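Local coordinates for protein activated BY transcription factor SSRB (Salmonella enterica, PDB 2WNW) that belongs to glycosyl hydrolase family 30, with a TIM-barrel domain joined to a beta-sandwich domain, at residues Trp144-Ala148 with Phe149-Asn153; Arg222-Leu225 with Ala226-Gly229; Gly272-Phe275 with Ser276-Gln279. All coordinates share one frame; numbering follows the deposited sequence.

Contact 1 (Trp144-Ala148 with Phe149-Asn153); sequences WSPPA and FMKTN
Lys151 NZ is a buried ammonium gripped by several oxygens. Lys151 NZ donates to Ser145 OG at 2.9 Å, and it also hydrogen-bonds the carbonyl oxygens of Asp155, Gly159 and Ser205. Ser145 OG in turn donates to its neighbour Pro146 O at 2.9 Å, in the carbonyl plane and on a lone pair. With OG anti to the backbone N (chi1 175°), the hydroxyl can accept from Lys151 NZ while donating its own O-H to Pro146 O. The lysine chain bends at chi3 (64°). Lys151 CD passes Pro146 CD at 4.1 Å, the two side chains crossing at about a right angle. The backbone from Pro147 to Lys151 makes a 3-10 turn. Met150 N bonds Pro147 O at 3.1 Å, and Lys151 N bonds Ala148 O at 3.0 Å. On the apolar side, Pro147 CD meets Met150 SD at 3.8 Å. Pro147 CB lies 3.6 Å from Phe149 CE1, oblique to the ring, and Met150 CG lies over one face of that ring. This turn belongs to the loop that runs from barrel strand 138-143 to helix 167-183. Trp170 of that helix packs on Pro146 and Pro147, Ile173 touches Met150, and Leu109 of helix 106-110 touches both Phe149 and Met150.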
ATOM      1  N   TRP A 144      24.462  10.524  18.741  1.00 15.76           N
ATOM      2  CA  TRP A 144      25.119  10.091  17.523  1.00 15.22           C
ATOM      3  C   TRP A 144      26.369   9.333  17.987  1.00 15.49           C
ATOM      4  O   TRP A 144      26.860   8.433  17.306  1.00 14.93           O
ATOM      5  CB  TRP A 144      25.505  11.296  16.660  1.00 14.39           C
ATOM      6  CG  TRP A 144      24.519  11.617  15.554  1.00 15.75           C
ATOM      7  CD1 TRP A 144      24.752  11.545  14.210  1.00 16.30           C
ATOM      8  CD2 TRP A 144      23.169  12.090  15.699  1.00 16.05           C
ATOM      9  NE1 TRP A 144      23.639  11.947  13.509  1.00 16.65           N
ATOM     10  CE2 TRP A 144      22.653  12.287  14.396  1.00 16.53           C
ATOM     11  CE3 TRP A 144      22.347  12.367  16.800  1.00 15.91           C
ATOM     12  CZ2 TRP A 144      21.349  12.750  14.163  1.00 16.96           C
ATOM     13  CZ3 TRP A 144      21.045  12.829  16.568  1.00 16.55           C
ATOM     14  CH2 TRP A 144      20.563  13.015  15.256  1.00 16.24           C
ATOM     15  N   SER A 145      26.878   9.696  19.162  1.00 16.98           N
ATOM     16  CA  SER A 145      28.056   9.018  19.706  1.00 16.73           C
ATOM     17  C   SER A 145      28.404   9.368  21.146  1.00 16.39           C
ATOM     18  O   SER A 145      28.286  10.519  21.561  1.00 16.12           O
ATOM     19  CB  SER A 145      29.294   9.302  18.843  1.00 18.23           C
ATOM     20  OG  SER A 145      30.464   8.730  19.427  1.00 16.97           O
ATOM     21  N   PRO A 146      28.815   8.360  21.934  1.00 17.41           N
ATOM     22  CA  PRO A 146      29.201   8.577  23.332  1.00 17.31           C
ATOM     23  C   PRO A 146      30.556   9.287  23.265  1.00 17.56           C
ATOM     24  O   PRO A 146      31.130   9.422  22.180  1.00 17.48           O
ATOM     25  CB  PRO A 146      29.347   7.155  23.883  1.00 16.61           C
ATOM     26  CG  PRO A 146      28.403   6.348  23.027  1.00 18.50           C
ATOM     27  CD  PRO A 146      28.672   6.922  21.645  1.00 17.00           C
ATOM     28  N   PRO A 147      31.084   9.751  24.410  1.00 17.56           N
ATOM     29  CA  PRO A 147      32.385  10.435  24.394  1.00 17.93           C
ATOM     30  C   PRO A 147      33.436   9.485  23.817  1.00 17.67           C
ATOM     31  O   PRO A 147      33.304   8.268  23.948  1.00 17.75           O
ATOM     32  CB  PRO A 147      32.636  10.741  25.870  1.00 17.71           C
ATOM     33  CG  PRO A 147      31.239  10.866  26.438  1.00 17.58           C
ATOM     34  CD  PRO A 147      30.515   9.720  25.769  1.00 16.49           C
ATOM     35  N   ALA A 148      34.474  10.037  23.195  1.00 17.63           N
ATOM     36  CA  ALA A 148      35.523   9.224  22.587  1.00 18.55           C
ATOM     37  C   ALA A 148      36.150   8.176  23.505  1.00 18.46           C
ATOM     38  O   ALA A 148      36.268   7.011  23.122  1.00 18.08           O
ATOM     39  CB  ALA A 148      36.618  10.125  22.010  1.00 19.42           C
ATOM     40  N   PHE A 149      36.544   8.575  24.713  1.00 18.14           N
ATOM     41  CA  PHE A 149      37.185   7.634  25.626  1.00 19.88           C
ATOM     42  C   PHE A 149      36.306   6.472  26.074  1.00 19.62           C
ATOM     43  O   PHE A 149      36.808   5.496  26.630  1.00 20.72           O
ATOM     44  CB  PHE A 149      37.758   8.356  26.858  1.00 19.31           C
ATOM     45  CG  PHE A 149      36.723   8.814  27.848  1.00 19.98           C
ATOM     46  CD1 PHE A 149      35.995   9.981  27.633  1.00 20.02           C
ATOM     47  CD2 PHE A 149      36.497   8.088  29.018  1.00 18.43           C
ATOM     48  CE1 PHE A 149      35.057  10.425  28.570  1.00 18.28           C
ATOM     49  CE2 PHE A 149      35.562   8.523  29.960  1.00 20.36           C
ATOM     50  CZ  PHE A 149      34.843   9.694  29.735  1.00 19.32           C
ATOM     51  N   MET A 150      35.001   6.566  25.827  1.00 19.53           N
ATOM     52  CA  MET A 150      34.083   5.496  26.209  1.00 19.68           C
ATOM     53  C   MET A 150      33.887   4.482  25.083  1.00 20.22           C
ATOM     54  O   MET A 150      33.138   3.517  25.238  1.00 19.33           O
ATOM     55  CB  MET A 150      32.716   6.071  26.597  1.00 20.24           C
ATOM     56  CG  MET A 150      32.697   6.853  27.899  1.00 21.51           C
ATOM     57  SD  MET A 150      31.004   7.129  28.473  1.00 25.57           S
ATOM     58  CE  MET A 150      31.294   8.273  29.805  1.00 23.83           C
ATOM     59  N   LYS A 151      34.571   4.694  23.964  1.00 18.88           N
ATOM     60  CA  LYS A 151      34.435   3.815  22.807  1.00 18.85           C
ATOM     61  C   LYS A 151      35.663   2.966  22.497  1.00 19.76           C
ATOM     62  O   LYS A 151      36.787   3.293  22.887  1.00 19.06           O
ATOM     63  CB  LYS A 151      34.067   4.653  21.579  1.00 17.71           C
ATOM     64  CG  LYS A 151      32.855   5.549  21.805  1.00 16.99           C
ATOM     65  CD  LYS A 151      32.614   6.491  20.641  1.00 18.63           C
ATOM     66  CE  LYS A 151      32.267   5.738  19.365  1.00 18.09           C
ATOM     67  NZ  LYS A 151      32.192   6.672  18.211  1.00 16.26           N
ATOM     68  N   THR A 152      35.429   1.873  21.779  1.00 19.43           N
ATOM     69  CA  THR A 152      36.488   0.946  21.394  1.00 20.57           C
ATOM     70  C   THR A 152      37.503   1.562  20.436  1.00 21.54           C
ATOM     71  O   THR A 152      38.644   1.094  20.349  1.00 21.53           O
ATOM     72  CB  THR A 152      35.895  -0.310  20.726  1.00 21.12           C
ATOM     73  OG1 THR A 152      35.064   0.086  19.625  1.00 22.31           O
ATOM     74  CG2 THR A 152      35.064  -1.097  21.720  1.00 20.59           C
ATOM     75  N   ASN A 153      37.095   2.610  19.723  1.00 20.04           N
ATOM     76  CA  ASN A 153      37.980   3.266  18.762  1.00 19.72           C
ATOM     77  C   ASN A 153      38.506   4.621  19.236  1.00 20.53           C
ATOM     78  O   ASN A 153      39.205   5.314  18.495  1.00 18.91           O
ATOM     79  CB  ASN A 153      37.256   3.433  17.419  1.00 20.09           C
ATOM     80  CG  ASN A 153      36.098   4.411  17.497  1.00 20.39           C
ATOM     81  OD1 ASN A 153      35.454   4.539  18.537  1.00 20.20           O
ATOM     82  ND2 ASN A 153      35.822   5.098  16.392  1.00 18.23           N
TER

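Contact 2 (Arg222-Leu225 with Ala226-Gly229); sequences RPRL and ARQG
Arg224 and Leu225 meet Gln228 and Gly229 in the last turn of helix 210-227, which closes in a Schellman motif. The backbone bonds come first. Ala226 N donates to Arg222 O at 2.9 Å. Arg227 N donates to Pro223 O at 3.1 Å. Gln228 N reaches Arg224 O at 3.1 Å and makes a weak second bond to Leu225 O. Gly229, with a positive phi of 76°, turns the chain out of the helix while its N bonds back to Ala226 O at 2.8 Å. The apolar contacts lie on the inner side. Leu225 is buried against Ile175 and Leu178 of helix 167-183 and Ile235 of strand 234-239. The charged groups are the two arginines one turn apart. Arg224 and Arg227 run side by side and point the same way, with their guanidinium planes 69° apart. Arg224 NE is held by a salt bridge to Asp172, and its NH1 by Tyr220 O. That carboxylate probably eases the closeness of the like charges. Arg227 bends at chi3 (-72°), and the bend folds its guanidinium back along the helix. One face of that group then lies over Pro223 O and Arg224 CA. Arg227 NH2 comes 3.2 Å from Arg224 CG and over one face of the Arg224 guanidinium, offset toward the rim.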
ATOM      1  N   ARG A 222      16.103   2.546  31.470  1.00 19.90           N
ATOM      2  CA  ARG A 222      14.861   2.397  32.218  1.00 19.53           C
ATOM      3  C   ARG A 222      14.991   2.554  33.735  1.00 19.78           C
ATOM      4  O   ARG A 222      14.314   3.389  34.329  1.00 19.31           O
ATOM      5  CB  ARG A 222      14.191   1.062  31.871  1.00 20.39           C
ATOM      6  CG  ARG A 222      13.380   1.111  30.577  1.00 20.75           C
ATOM      7  CD  ARG A 222      12.250   2.127  30.697  1.00 20.39           C
ATOM      8  NE  ARG A 222      11.499   2.285  29.456  1.00 21.20           N
ATOM      9  CZ  ARG A 222      10.778   3.360  29.154  1.00 21.54           C
ATOM     10  NH1 ARG A 222      10.706   4.374  30.008  1.00 21.95           N
ATOM     11  NH2 ARG A 222      10.148   3.436  27.990  1.00 23.09           N
ATOM     12  N   PRO A 223      15.867   1.766  34.381  1.00 20.00           N
ATOM     13  CA  PRO A 223      16.033   1.870  35.838  1.00 21.06           C
ATOM     14  C   PRO A 223      16.416   3.277  36.303  1.00 20.94           C
ATOM     15  O   PRO A 223      15.922   3.764  37.321  1.00 21.06           O
ATOM     16  CB  PRO A 223      17.135   0.855  36.133  1.00 20.44           C
ATOM     17  CG  PRO A 223      16.953  -0.162  35.060  1.00 22.09           C
ATOM     18  CD  PRO A 223      16.728   0.701  33.840  1.00 20.25           C
ATOM     19  N   ARG A 224      17.298   3.931  35.554  1.00 21.01           N
ATOM     20  CA  ARG A 224      17.732   5.275  35.914  1.00 19.80           C
ATOM     21  C   ARG A 224      16.618   6.292  35.719  1.00 19.89           C
ATOM     22  O   ARG A 224      16.400   7.149  36.572  1.00 18.47           O
ATOM     23  CB  ARG A 224      18.973   5.664  35.100  1.00 20.30           C
ATOM     24  CG  ARG A 224      20.200   4.848  35.496  1.00 20.66           C
ATOM     25  CD  ARG A 224      21.423   5.139  34.636  1.00 20.27           C
ATOM     26  NE  ARG A 224      22.604   4.453  35.159  1.00 20.22           N
ATOM     27  CZ  ARG A 224      22.780   3.134  35.145  1.00 21.16           C
ATOM     28  NH1 ARG A 224      21.858   2.336  34.622  1.00 21.10           N
ATOM     29  NH2 ARG A 224      23.872   2.606  35.682  1.00 19.62           N
ATOM     30  N   LEU A 225      15.909   6.197  34.599  1.00 20.53           N
ATOM     31  CA  LEU A 225      14.808   7.118  34.335  1.00 20.63           C
ATOM     32  C   LEU A 225      13.773   6.991  35.446  1.00 21.52           C
ATOM     33  O   LEU A 225      13.251   7.988  35.939  1.00 22.78           O
ATOM     34  CB  LEU A 225      14.162   6.799  32.981  1.00 20.01           C
ATOM     35  CG  LEU A 225      15.023   7.123  31.755  1.00 19.09           C
ATOM     36  CD1 LEU A 225      14.442   6.443  30.517  1.00 19.43           C
ATOM     37  CD2 LEU A 225      15.094   8.630  31.576  1.00 19.23           C
ATOM     38  N   ALA A 226      13.484   5.756  35.837  1.00 22.49           N
ATOM     39  CA  ALA A 226      12.511   5.501  36.892  1.00 23.33           C
ATOM     40  C   ALA A 226      12.939   6.159  38.204  1.00 25.36           C
ATOM     41  O   ALA A 226      12.131   6.813  38.867  1.00 24.93           O
ATOM     42  CB  ALA A 226      12.341   3.999  37.087  1.00 23.37           C
ATOM     43  N   ARG A 227      14.208   5.995  38.571  1.00 25.10           N
ATOM     44  CA  ARG A 227      14.715   6.580  39.810  1.00 27.27           C
ATOM     45  C   ARG A 227      14.618   8.103  39.814  1.00 27.28           C
ATOM     46  O   ARG A 227      14.541   8.724  40.876  1.00 28.48           O
ATOM     47  CB  ARG A 227      16.169   6.148  40.057  1.00 27.79           C
ATOM     48  CG  ARG A 227      16.322   4.670  40.407  1.00 31.14           C
ATOM     49  CD  ARG A 227      17.670   4.389  41.057  1.00 32.38           C
ATOM     50  NE  ARG A 227      18.781   4.473  40.115  1.00 34.33           N
ATOM     51  CZ  ARG A 227      19.152   3.481  39.314  1.00 34.49           C
ATOM     52  NH1 ARG A 227      18.503   2.325  39.343  1.00 35.67           N
ATOM     53  NH2 ARG A 227      20.176   3.644  38.488  1.00 35.91           N
ATOM     54  N   GLN A 228      14.622   8.705  38.627  1.00 25.48           N
ATOM     55  CA  GLN A 228      14.522  10.155  38.502  1.00 25.13           C
ATOM     56  C   GLN A 228      13.064  10.581  38.383  1.00 26.24           C
ATOM     57  O   GLN A 228      12.761  11.769  38.296  1.00 26.38           O
ATOM     58  CB  GLN A 228      15.292  10.641  37.269  1.00 25.06           C
ATOM     59  CG  GLN A 228      16.777  10.336  37.309  1.00 22.99           C
ATOM     60  CD  GLN A 228      17.526  11.172  38.332  1.00 22.90           C
ATOM     61  OE1 GLN A 228      18.651  10.847  38.700  1.00 22.79           O
ATOM     62  NE2 GLN A 228      16.909  12.261  38.784  1.00 22.99           N
ATOM     63  N   GLY A 229      12.164   9.606  38.385  1.00 28.05           N
ATOM     64  CA  GLY A 229      10.750   9.918  38.262  1.00 29.51           C
ATOM     65  C   GLY A 229      10.388  10.273  36.830  1.00 30.16           C
ATOM     66  O   GLY A 229       9.411  10.981  36.585  1.00 30.43           O
TER

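Contact 3 (Gly272-Phe275 with Ser276-Gln279); sequences GDHF and SQIQ. With GOL (glycerol), chain E.
Phe275 and His274 meet Ser276 to Gln279 at the start of helix 275-284, and the tight part of the contact is its first turn. Phe275 O accepts Gln279 N at 3.2 Å and takes a weak second bond from Ile278 N. His274 O receives Gln277 N at 3.2 Å. Ile278 CB lies 3.4 Å from Phe275 O. With CG of Phe275 anti to the carbonyl carbon (chi1 -57°), one ring face lies against Asp273 CB, which is 3.4 Å above the plane of the Phe275 ring and offset toward the rim.

The other side is less closely packed by the chain's own residues. A glycerol, probably from the crystallisation liquor, and the second subunit meet it. Ser276 N donates to glycerol O2 at 2.9 Å, and Phe275 N to glycerol O1 at 3.3 Å. The N-H groups of the first turn lie at the positive end of the helix dipole, which would favour an oxygen acceptor there. In the second subunit, Ser388 O bonds the glycerol, Ser387 OG bonds His274 ND1 and Gln277 NE2, and Lys322 bonds Ser276 OG; Gln277 OE1 accepts from Val246 N of its own chain. The turn follows the loop after barrel strand 264-268 and forms part of the dimer interface. Within its own chain it lies between two neighbours: helix 305-322 brings the His315 ring edge-to-face with Phe275 and Asn320 against Phe275 and Ile278, while Leu245 of helix 245-252 touches Gln277 and Ile278.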
ATOM      1  N   GLY A 272      14.919   4.566   0.628  1.00 16.63           N
ATOM      2  CA  GLY A 272      13.699   4.447  -0.152  1.00 15.09           C
ATOM      3  C   GLY A 272      12.415   4.239   0.626  1.00 15.03           C
ATOM      4  O   GLY A 272      12.384   4.338   1.854  1.00 14.32           O
ATOM      5  N   ASP A 273      11.356   3.923  -0.117  1.00 15.11           N
ATOM      6  CA  ASP A 273      10.013   3.728   0.428  1.00 14.00           C
ATOM      7  C   ASP A 273       9.850   2.623   1.472  1.00 13.63           C
ATOM      8  O   ASP A 273       9.644   2.906   2.653  1.00 14.37           O
ATOM      9  CB  ASP A 273       9.021   3.473  -0.719  1.00 14.88           C
ATOM     10  CG  ASP A 273       8.986   4.604  -1.742  1.00 16.84           C
ATOM     11  OD1 ASP A 273       9.624   5.656  -1.509  1.00 15.49           O
ATOM     12  OD2 ASP A 273       8.308   4.441  -2.786  1.00 16.75           O
ATOM     13  N   HIS A 274       9.910   1.372   1.026  1.00 13.60           N
ATOM     14  CA  HIS A 274       9.749   0.217   1.910  1.00 15.33           C
ATOM     15  C   HIS A 274       8.545   0.366   2.838  1.00 14.86           C
ATOM     16  O   HIS A 274       8.587  -0.046   3.996  1.00 14.89           O
ATOM     17  CB  HIS A 274      11.025   0.009   2.731  1.00 15.03           C
ATOM     18  CG  HIS A 274      12.202  -0.412   1.905  1.00 15.67           C
ATOM     19  ND1 HIS A 274      12.247  -1.619   1.241  1.00 17.70           N
ATOM     20  CD2 HIS A 274      13.357   0.227   1.604  1.00 16.82           C
ATOM     21  CE1 HIS A 274      13.378  -1.705   0.565  1.00 16.24           C
ATOM     22  NE2 HIS A 274      14.070  -0.598   0.766  1.00 15.05           N
ATOM     23  N   PHE A 275       7.462   0.936   2.318  1.00 14.55           N
ATOM     24  CA  PHE A 275       6.263   1.157   3.122  1.00 14.29           C
ATOM     25  C   PHE A 275       5.674  -0.124   3.714  1.00 15.17           C
ATOM     26  O   PHE A 275       5.121  -0.107   4.813  1.00 14.34           O
ATOM     27  CB  PHE A 275       5.187   1.878   2.292  1.00 14.08           C
ATOM     28  CG  PHE A 275       5.638   3.202   1.715  1.00 14.28           C
ATOM     29  CD1 PHE A 275       6.212   4.178   2.530  1.00 14.98           C
ATOM     30  CD2 PHE A 275       5.477   3.473   0.359  1.00 16.02           C
ATOM     31  CE1 PHE A 275       6.622   5.409   1.998  1.00 15.64           C
ATOM     32  CE2 PHE A 275       5.882   4.698  -0.187  1.00 15.73           C
ATOM     33  CZ  PHE A 275       6.456   5.669   0.636  1.00 16.08           C
ATOM     34  N   SER A 276       5.792  -1.232   2.988  1.00 14.86           N
ATOM     35  CA  SER A 276       5.251  -2.505   3.454  1.00 16.08           C
ATOM     36  C   SER A 276       5.791  -2.954   4.810  1.00 16.55           C
ATOM     37  O   SER A 276       5.088  -3.634   5.562  1.00 16.48           O
ATOM     38  CB  SER A 276       5.505  -3.604   2.416  1.00 16.77           C
ATOM     39  OG  SER A 276       4.688  -3.425   1.275  1.00 18.51           O
ATOM     40  N   GLN A 277       7.029  -2.583   5.130  1.00 15.57           N
ATOM     41  CA  GLN A 277       7.599  -2.984   6.412  1.00 15.84           C
ATOM     42  C   GLN A 277       6.969  -2.214   7.565  1.00 16.45           C
ATOM     43  O   GLN A 277       6.846  -2.736   8.673  1.00 17.53           O
ATOM     44  CB  GLN A 277       9.124  -2.823   6.402  1.00 15.14           C
ATOM     45  CG  GLN A 277       9.795  -3.852   5.492  1.00 16.69           C
ATOM     46  CD  GLN A 277      11.277  -4.001   5.745  1.00 16.01           C
ATOM     47  OE1 GLN A 277      11.720  -4.057   6.893  1.00 17.19           O
ATOM     48  NE2 GLN A 277      12.055  -4.086   4.668  1.00 16.66           N
ATOM     49  N   ILE A 278       6.559  -0.978   7.305  1.00 16.14           N
ATOM     50  CA  ILE A 278       5.897  -0.185   8.336  1.00 16.27           C
ATOM     51  C   ILE A 278       4.537  -0.831   8.589  1.00 16.05           C
ATOM     52  O   ILE A 278       4.153  -1.075   9.733  1.00 15.85           O
ATOM     53  CB  ILE A 278       5.645   1.264   7.881  1.00 17.28           C
ATOM     54  CG1 ILE A 278       6.963   1.953   7.530  1.00 18.29           C
ATOM     55  CG2 ILE A 278       4.944   2.038   8.998  1.00 18.52           C
ATOM     56  CD1 ILE A 278       6.766   3.343   6.972  1.00 19.92           C
ATOM     57  N   GLN A 279       3.820  -1.119   7.505  1.00 16.61           N
ATOM     58  CA  GLN A 279       2.495  -1.727   7.598  1.00 17.93           C
ATOM     59  C   GLN A 279       2.487  -3.078   8.309  1.00 17.23           C
ATOM     60  O   GLN A 279       1.598  -3.349   9.120  1.00 17.46           O
ATOM     61  CB  GLN A 279       1.883  -1.876   6.205  1.00 22.49           C
ATOM     62  CG  GLN A 279       0.448  -2.363   6.236  1.00 28.42           C
ATOM     63  CD  GLN A 279      -0.337  -1.902   5.033  1.00 34.87           C
ATOM     64  OE1 GLN A 279      -0.072  -2.321   3.905  1.00 38.45           O
ATOM     65  NE2 GLN A 279      -1.306  -1.021   5.263  1.00 38.47           N
TER
HETATM   66  C1  GOL E1448       6.207  -0.033  -1.362  1.00 35.75           C
HETATM   67  O1  GOL E1448       7.298   0.712  -0.923  1.00 31.03           O
HETATM   68  C2  GOL E1448       6.140  -1.387  -0.644  1.00 34.16           C
HETATM   69  O2  GOL E1448       7.087  -1.501   0.396  1.00 28.86           O
HETATM   70  C3  GOL E1448       6.409  -2.530  -1.622  1.00 36.33           C
HETATM   71  O3  GOL E1448       5.546  -2.530  -2.705  1.00 40.73           O

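The three contacts follow one another along the chain and neither nest nor cross. Each is local, and all belong to the TIM-barrel part of the chain. Contact 1 comes first and closes a turn in the loop after strand 138-143. Contact 2 ends helix 210-227, which leads on to strand 234-239. Contact 3 closes the turn that starts helix 275-284, after strand 264-268. None touches another: the nearest atoms are about 11 Å apart between contacts 1 and 2, about 17 Å between contacts 1 and 3, and about 20 Å between contacts 2 and 3. Helix 167-183 links the first two, since both pack on it. Contact 3 instead faces the second subunit.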